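Local atomic coordinates of mobilization protein A (Pseudomonas aeruginosa, PDB entry 2NS6), a protein that nicks one strand of plasmid DNA at the origin of transfer, as the relaxase that prepares the strand for conjugative export. Residues A54-A59 with A137-R142; A59-E64 with G68-E73. All coordinates share one frame; numbering follows the deposited sequence.

Overall arrangement
Contact 1 and contact 2 use successive parts of helix 53-63 and share Ala59. Their centres are about 8 Å apart. Contact 1 ties the helix to residues 137-142, while contact 2 packs its last turn against the chain that enters strand 71-77. Phe140 reaches into both: its CE1 is 3.3 Å from Ala60 N, and its CD2 is 3.7 Å from Glu64 CG. Trp57 also comes near contact 2, with CZ3 3.8 Å from Leu70 O. Contact 1 lies away from the known sites; the Trp139 side chain is about 13 Å from a bound manganese. The Asp61 side chain of contact 2 is about 11 Å from that of Tyr24, probably the relaxase nucleophile.

Contact 1 (A54-A59 with A137-R142); sequences ADYWDA and AQWFKR
The Tyr56 ring carries Phe140 on one face, where CZ stands 3.8 Å above the tyrosine plane and toward its rim. Trp139 NE1 sits at the tyrosine's edge. That edge is directed at the face of the indole's five-membered ring in an offset edge-to-face pair, with centroids 5.2 Å apart and planes at 74°. The Phe140 ring has Trp139 CD1 over the centre of one face, and Ala59 meets it at the edge: the methyl CB is 3.4 Å from CE1. Tyr56, Trp139 and Phe140 thus form an aromatic cluster. Phe140 meets Tyr56 obliquely, and its CZ also lies 3.7 Å from the backbone Tyr56 O.

Tyr56 reaches the cluster because CG is anti to the backbone N (chi1 -174°), which carries the ring off the helix toward residues 139 and 140. The polar end of the pair is a hydrogen bond. Trp139 NE1 donates its N-H to Tyr56 OH, with 3.0 Å between the two atoms. The bond is bent, at 138°; the hydroxyl is tilted out of the indole plane, which accounts for part of the bend. Tyr56 OH is also hydrogen-bonded to Ser125 OG, just beyond strand 117-124. Met46 and Val50 touch the tyrosine side chain, and Pro47 touches Trp139.

All four touching residues are buried, and the contact joins helix 53-63 to Trp139 and to Phe140 in the loop that follows it. Most of it is aromatic and methyl packing. The buried indole N-H has the phenol oxygen as its acceptor, and the phenol has Ser125 as a second partner. Those two bonds probably help to hold the phenol end in place.

Contact 2 (A59-E64 with G68-E73); sequences AADLYE and GRLFKE
Near the end of helix 53-63 the chain leaves helical geometry at Glu64 and doubles back, so that Glu64 faces Gly68 with CA atoms 6.0 Å apart and Ala60 faces Leu70 at 6.2 Å. Leu70 buries more area in the contact than any other residue. With CG anti to the carbonyl carbon (chi1 -65°) its side chain turns toward the helix, and both methyls touch it. CD2 lies 3.3 Å from Ala60 O, whose carbonyl also takes the backbone bond from Glu64 N. The same methyl is 3.8 Å from Glu64 CB, and Ala60 CB packs more loosely against it. The other methyl, CD1, is 3.7 Å from Asp61 OD2; the leucine and aspartate side chains cross at about a right angle.

The Glu64 side chain bends at its second torsion (chi2 -76°) and lays its carboxylate against Gly68, where the absence of a side chain lets it come close to CA. Glu64 OE2 and Arg69 O are both acceptors, and a water joins them. It donates one hydrogen to OE2 at 2.7 Å and the other to Arg69 O at 3.1 Å. OE2 also forms a salt bridge with Lys155, which probably helps to stabilise the negative charge in this buried place. No direct hydrogen bond links the two segments.

The Asp61 carboxylate looks to the start of helix 18-26. It accepts the backbone N-H groups of Ala18 and Arg19, and OD1 is hydrogen-bonded to Ser17 OG. That helix carries Tyr24, the probable active-site tyrosine. This is a short helix-to-strand connection, in which Leu70 packs back on the last turn of the helix. It leads into strand 71-77, which lies between strands 5-10 and 117-124 in the five-stranded antiparallel sheet of the relaxase.

Contact 1 (A54-A59 with A137-R142)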
loop_
_atom_site.group_PDB
_atom_site.type_symbol
_atom_site.label_atom_id
_atom_site.label_comp_id
_atom_site.label_asym_id
_atom_site.label_seq_id
_atom_site.Cartn_x
_atom_site.Cartn_y
_atom_site.Cartn_z
ATOM N N ALA A 54 5.171 -8.526 -6.531
ATOM C CA ALA A 54 4.299 -9.690 -6.426
ATOM C C ALA A 54 4.925 -10.782 -5.567
ATOM O O ALA A 54 4.217 -11.527 -4.880
ATOM C CB ALA A 54 3.986 -10.241 -7.818
ATOM N N ASP A 55 6.250 -10.883 -5.592
ATOM C CA ASP A 55 6.908 -11.909 -4.787
ATOM C C ASP A 55 6.577 -11.725 -3.305
ATOM O O ASP A 55 6.442 -12.701 -2.571
ATOM C CB ASP A 55 8.434 -11.885 -4.992
ATOM C CG ASP A 55 8.836 -12.069 -6.448
ATOM O OD1 ASP A 55 8.095 -12.721 -7.215
ATOM O OD2 ASP A 55 9.916 -11.569 -6.830
ATOM N N TYR A 56 6.425 -10.479 -2.864
ATOM C CA TYR A 56 6.111 -10.222 -1.463
ATOM C C TYR A 56 4.690 -10.683 -1.131
ATOM O O TYR A 56 4.446 -11.304 -0.093
ATOM C CB TYR A 56 6.248 -8.727 -1.149
ATOM C CG TYR A 56 6.083 -8.393 0.316
ATOM C CD1 TYR A 56 7.167 -8.454 1.190
ATOM C CD2 TYR A 56 4.836 -8.049 0.836
ATOM C CE1 TYR A 56 7.020 -8.186 2.541
ATOM C CE2 TYR A 56 4.674 -7.777 2.192
ATOM C CZ TYR A 56 5.770 -7.849 3.040
ATOM O OH TYR A 56 5.628 -7.593 4.384
ATOM N N TRP A 57 3.748 -10.377 -2.013
ATOM C CA TRP A 57 2.367 -10.757 -1.786
ATOM C C TRP A 57 2.162 -12.263 -1.901
ATOM O O TRP A 57 1.296 -12.831 -1.224
ATOM C CB TRP A 57 1.467 -9.990 -2.752
ATOM C CG TRP A 57 1.696 -8.511 -2.620
ATOM C CD1 TRP A 57 2.189 -7.670 -3.570
ATOM C CD2 TRP A 57 1.487 -7.718 -1.444
ATOM N NE1 TRP A 57 2.301 -6.394 -3.063
ATOM C CE2 TRP A 57 1.870 -6.397 -1.761
ATOM C CE3 TRP A 57 0.999 -7.995 -0.153
ATOM C CZ2 TRP A 57 1.797 -5.348 -0.827
ATOM C CZ3 TRP A 57 0.925 -6.957 0.771
ATOM C CH2 TRP A 57 1.319 -5.644 0.422
ATOM N N ASP A 58 2.966 -12.906 -2.745
ATOM C CA ASP A 58 2.893 -14.362 -2.906
ATOM C C ASP A 58 3.253 -14.997 -1.559
ATOM O O ASP A 58 2.558 -15.893 -1.082
ATOM C CB ASP A 58 3.899 -14.868 -3.957
ATOM C CG ASP A 58 3.454 -14.619 -5.401
ATOM O OD1 ASP A 58 2.238 -14.653 -5.693
ATOM O OD2 ASP A 58 4.347 -14.414 -6.260
ATOM N N ALA A 59 4.350 -14.533 -0.962
ATOM C CA ALA A 59 4.815 -15.056 0.324
ATOM C C ALA A 59 3.762 -14.809 1.392
ATOM O O ALA A 59 3.398 -15.714 2.144
ATOM C CB ALA A 59 6.138 -14.389 0.725
ATOM N N ALA A 137 10.013 -17.541 3.421
ATOM C CA ALA A 137 9.369 -18.457 4.357
ATOM C C ALA A 137 9.544 -18.056 5.830
ATOM O O ALA A 137 8.857 -18.587 6.706
ATOM C CB ALA A 137 9.910 -19.882 4.140
ATOM N N GLN A 138 10.454 -17.122 6.104
ATOM C CA GLN A 138 10.706 -16.685 7.482
ATOM C C GLN A 138 10.214 -15.275 7.786
ATOM O O GLN A 138 10.044 -14.904 8.947
ATOM C CB GLN A 138 12.205 -16.740 7.786
ATOM C CG GLN A 138 12.565 -16.376 9.221
ATOM C CD GLN A 138 14.060 -16.191 9.417
ATOM O OE1 GLN A 138 14.863 -16.966 8.902
ATOM N NE2 GLN A 138 14.438 -15.164 10.172
ATOM N N TRP A 139 9.993 -14.486 6.741
ATOM C CA TRP A 139 9.564 -13.102 6.917
ATOM C C TRP A 139 8.287 -12.903 7.728
ATOM O O TRP A 139 8.223 -12.006 8.569
ATOM C CB TRP A 139 9.428 -12.424 5.548
ATOM C CG TRP A 139 9.040 -10.966 5.619
ATOM C CD1 TRP A 139 7.773 -10.458 5.616
ATOM C CD2 TRP A 139 9.921 -9.845 5.771
ATOM N NE1 TRP A 139 7.809 -9.098 5.760
ATOM C CE2 TRP A 139 9.112 -8.690 5.860
ATOM C CE3 TRP A 139 11.313 -9.704 5.848
ATOM C CZ2 TRP A 139 9.647 -7.406 6.024
ATOM C CZ3 TRP A 139 11.850 -8.422 6.012
ATOM C CH2 TRP A 139 11.017 -7.292 6.097
ATOM N N PHE A 140 7.280 -13.739 7.489
ATOM C CA PHE A 140 6.000 -13.603 8.173
ATOM C C PHE A 140 5.844 -14.401 9.475
ATOM O O PHE A 140 4.774 -14.402 10.095
ATOM C CB PHE A 140 4.868 -13.945 7.197
ATOM C CG PHE A 140 4.880 -13.110 5.934
ATOM C CD1 PHE A 140 5.597 -13.519 4.813
ATOM C CD2 PHE A 140 4.178 -11.907 5.877
ATOM C CE1 PHE A 140 5.609 -12.738 3.647
ATOM C CE2 PHE A 140 4.183 -11.120 4.721
ATOM C CZ PHE A 140 4.901 -11.537 3.605
ATOM N N LYS A 141 6.906 -15.079 9.894
ATOM C CA LYS A 141 6.858 -15.838 11.134
ATOM C C LYS A 141 6.754 -14.837 12.275
ATOM O O LYS A 141 6.824 -13.618 12.058
ATOM C CB LYS A 141 8.125 -16.690 11.286
ATOM C CG LYS A 141 8.232 -17.828 10.270
ATOM C CD LYS A 141 9.631 -18.441 10.242
ATOM C CE LYS A 141 9.681 -19.670 9.341
ATOM N NZ LYS A 141 10.964 -19.744 8.562
ATOM N N ARG A 142 6.571 -15.349 13.488
ATOM C CA ARG A 142 6.465 -14.505 14.667
ATOM C C ARG A 142 7.780 -13.783 14.889
ATOM O O ARG A 142 8.843 -14.294 14.549
ATOM C CB ARG A 142 6.118 -15.355 15.891
ATOM C CG ARG A 142 4.793 -16.084 15.746
ATOM C CD ARG A 142 4.482 -16.981 16.935
ATOM N NE ARG A 142 3.291 -17.793 16.681
ATOM C CZ ARG A 142 2.073 -17.297 16.477
ATOM N NH1 ARG A 142 1.869 -15.985 16.497
ATOM N NH2 ARG A 142 1.056 -18.114 16.245
#

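Contact 2 (A59-E64 with G68-E73)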
loop_
_atom_site.group_PDB
_atom_site.type_symbol
_atom_site.label_atom_id
_atom_site.label_comp_id
_atom_site.label_asym_id
_atom_site.label_seq_id
_atom_site.Cartn_x
_atom_site.Cartn_y
_atom_site.Cartn_z
ATOM N N ALA A 59 4.350 -14.533 -0.962
ATOM C CA ALA A 59 4.815 -15.056 0.324
ATOM C C ALA A 59 3.762 -14.809 1.392
ATOM O O ALA A 59 3.398 -15.714 2.144
ATOM C CB ALA A 59 6.138 -14.389 0.725
ATOM N N ALA A 60 3.275 -13.575 1.463
ATOM C CA ALA A 60 2.252 -13.243 2.439
ATOM C C ALA A 60 1.112 -14.268 2.354
ATOM O O ALA A 60 0.671 -14.778 3.374
ATOM C CB ALA A 60 1.726 -11.836 2.178
ATOM N N ASP A 61 0.650 -14.570 1.139
ATOM C CA ASP A 61 -0.436 -15.539 0.943
ATOM C C ASP A 61 -0.005 -16.963 1.324
ATOM O O ASP A 61 -0.791 -17.732 1.873
ATOM C CB ASP A 61 -0.906 -15.563 -0.522
ATOM C CG ASP A 61 -1.789 -14.363 -0.895
ATOM O OD1 ASP A 61 -1.953 -14.119 -2.109
ATOM O OD2 ASP A 61 -2.329 -13.686 0.010
ATOM N N LEU A 62 1.242 -17.310 1.033
ATOM C CA LEU A 62 1.735 -18.645 1.325
ATOM C C LEU A 62 2.248 -18.851 2.747
ATOM O O LEU A 62 2.293 -19.984 3.228
ATOM C CB LEU A 62 2.837 -19.004 0.328
ATOM C CG LEU A 62 3.519 -20.368 0.490
ATOM C CD1 LEU A 62 2.503 -21.495 0.305
ATOM C CD2 LEU A 62 4.631 -20.480 -0.531
ATOM N N TYR A 63 2.621 -17.771 3.432
ATOM C CA TYR A 63 3.163 -17.897 4.784
ATOM C C TYR A 63 2.436 -17.234 5.955
ATOM O O TYR A 63 2.613 -17.665 7.090
ATOM C CB TYR A 63 4.627 -17.446 4.792
ATOM C CG TYR A 63 5.510 -18.261 3.866
ATOM C CD1 TYR A 63 6.100 -17.686 2.749
ATOM C CD2 TYR A 63 5.718 -19.621 4.090
ATOM C CE1 TYR A 63 6.873 -18.448 1.867
ATOM C CE2 TYR A 63 6.485 -20.387 3.217
ATOM C CZ TYR A 63 7.053 -19.795 2.109
ATOM O OH TYR A 63 7.773 -20.559 1.231
ATOM N N GLU A 64 1.645 -16.189 5.719
ATOM C CA GLU A 64 0.951 -15.556 6.846
ATOM C C GLU A 64 -0.091 -16.513 7.402
ATOM O O GLU A 64 -0.753 -17.220 6.647
ATOM C CB GLU A 64 0.264 -14.254 6.423
ATOM C CG GLU A 64 0.822 -13.017 7.112
ATOM C CD GLU A 64 0.361 -12.863 8.555
ATOM O OE1 GLU A 64 0.258 -13.871 9.287
ATOM O OE2 GLU A 64 0.110 -11.718 8.967
ATOM N N GLY A 68 -4.263 -13.985 10.216
ATOM C CA GLY A 68 -3.329 -12.878 10.148
ATOM C C GLY A 68 -3.800 -11.837 9.152
ATOM O O GLY A 68 -4.614 -12.136 8.278
ATOM N N ARG A 69 -3.290 -10.617 9.281
ATOM C CA ARG A 69 -3.654 -9.516 8.389
ATOM C C ARG A 69 -2.688 -9.447 7.208
ATOM O O ARG A 69 -1.547 -8.998 7.350
ATOM C CB ARG A 69 -3.622 -8.193 9.168
ATOM C CG ARG A 69 -4.507 -8.174 10.418
ATOM C CD ARG A 69 -4.019 -7.141 11.443
ATOM N NE ARG A 69 -4.124 -5.757 10.969
ATOM C CZ ARG A 69 -5.262 -5.070 10.890
ATOM N NH1 ARG A 69 -6.411 -5.635 11.254
ATOM N NH2 ARG A 69 -5.251 -3.813 10.462
ATOM N N LEU A 70 -3.146 -9.895 6.043
ATOM C CA LEU A 70 -2.322 -9.884 4.838
ATOM C C LEU A 70 -1.942 -8.466 4.409
ATOM O O LEU A 70 -0.818 -8.223 3.959
ATOM C CB LEU A 70 -3.056 -10.589 3.693
ATOM C CG LEU A 70 -3.311 -12.092 3.886
ATOM C CD1 LEU A 70 -4.318 -12.561 2.859
ATOM C CD2 LEU A 70 -1.993 -12.877 3.753
ATOM N N PHE A 71 -2.879 -7.533 4.554
ATOM C CA PHE A 71 -2.624 -6.147 4.183
ATOM C C PHE A 71 -3.812 -5.249 4.519
ATOM O O PHE A 71 -4.922 -5.722 4.737
ATOM C CB PHE A 71 -2.310 -6.053 2.683
ATOM C CG PHE A 71 -3.436 -6.501 1.808
ATOM C CD1 PHE A 71 -4.474 -5.631 1.486
ATOM C CD2 PHE A 71 -3.494 -7.811 1.349
ATOM C CE1 PHE A 71 -5.552 -6.059 0.722
ATOM C CE2 PHE A 71 -4.568 -8.253 0.583
ATOM C CZ PHE A 71 -5.601 -7.378 0.269
ATOM N N LYS A 72 -3.547 -3.950 4.566
ATOM C CA LYS A 72 -4.551 -2.932 4.838
ATOM C C LYS A 72 -4.700 -2.174 3.521
ATOM O O LYS A 72 -3.768 -1.501 3.065
ATOM C CB LYS A 72 -4.051 -1.985 5.930
ATOM C CG LYS A 72 -5.027 -0.878 6.343
ATOM C CD LYS A 72 -6.235 -1.435 7.072
ATOM C CE LYS A 72 -7.129 -0.333 7.618
ATOM N NZ LYS A 72 -6.505 0.371 8.780
ATOM N N GLU A 73 -5.868 -2.299 2.907
ATOM C CA GLU A 73 -6.147 -1.640 1.638
ATOM C C GLU A 73 -6.771 -0.274 1.855
ATOM O O GLU A 73 -7.779 -0.141 2.549
ATOM C CB GLU A 73 -7.093 -2.504 0.808
ATOM C CG GLU A 73 -7.625 -1.830 -0.451
ATOM C CD GLU A 73 -8.369 -2.805 -1.339
ATOM O OE1 GLU A 73 -9.284 -3.487 -0.833
ATOM O OE2 GLU A 73 -8.032 -2.888 -2.543
HETATM O O HOH W 1 1.442 -9.754 7.657
#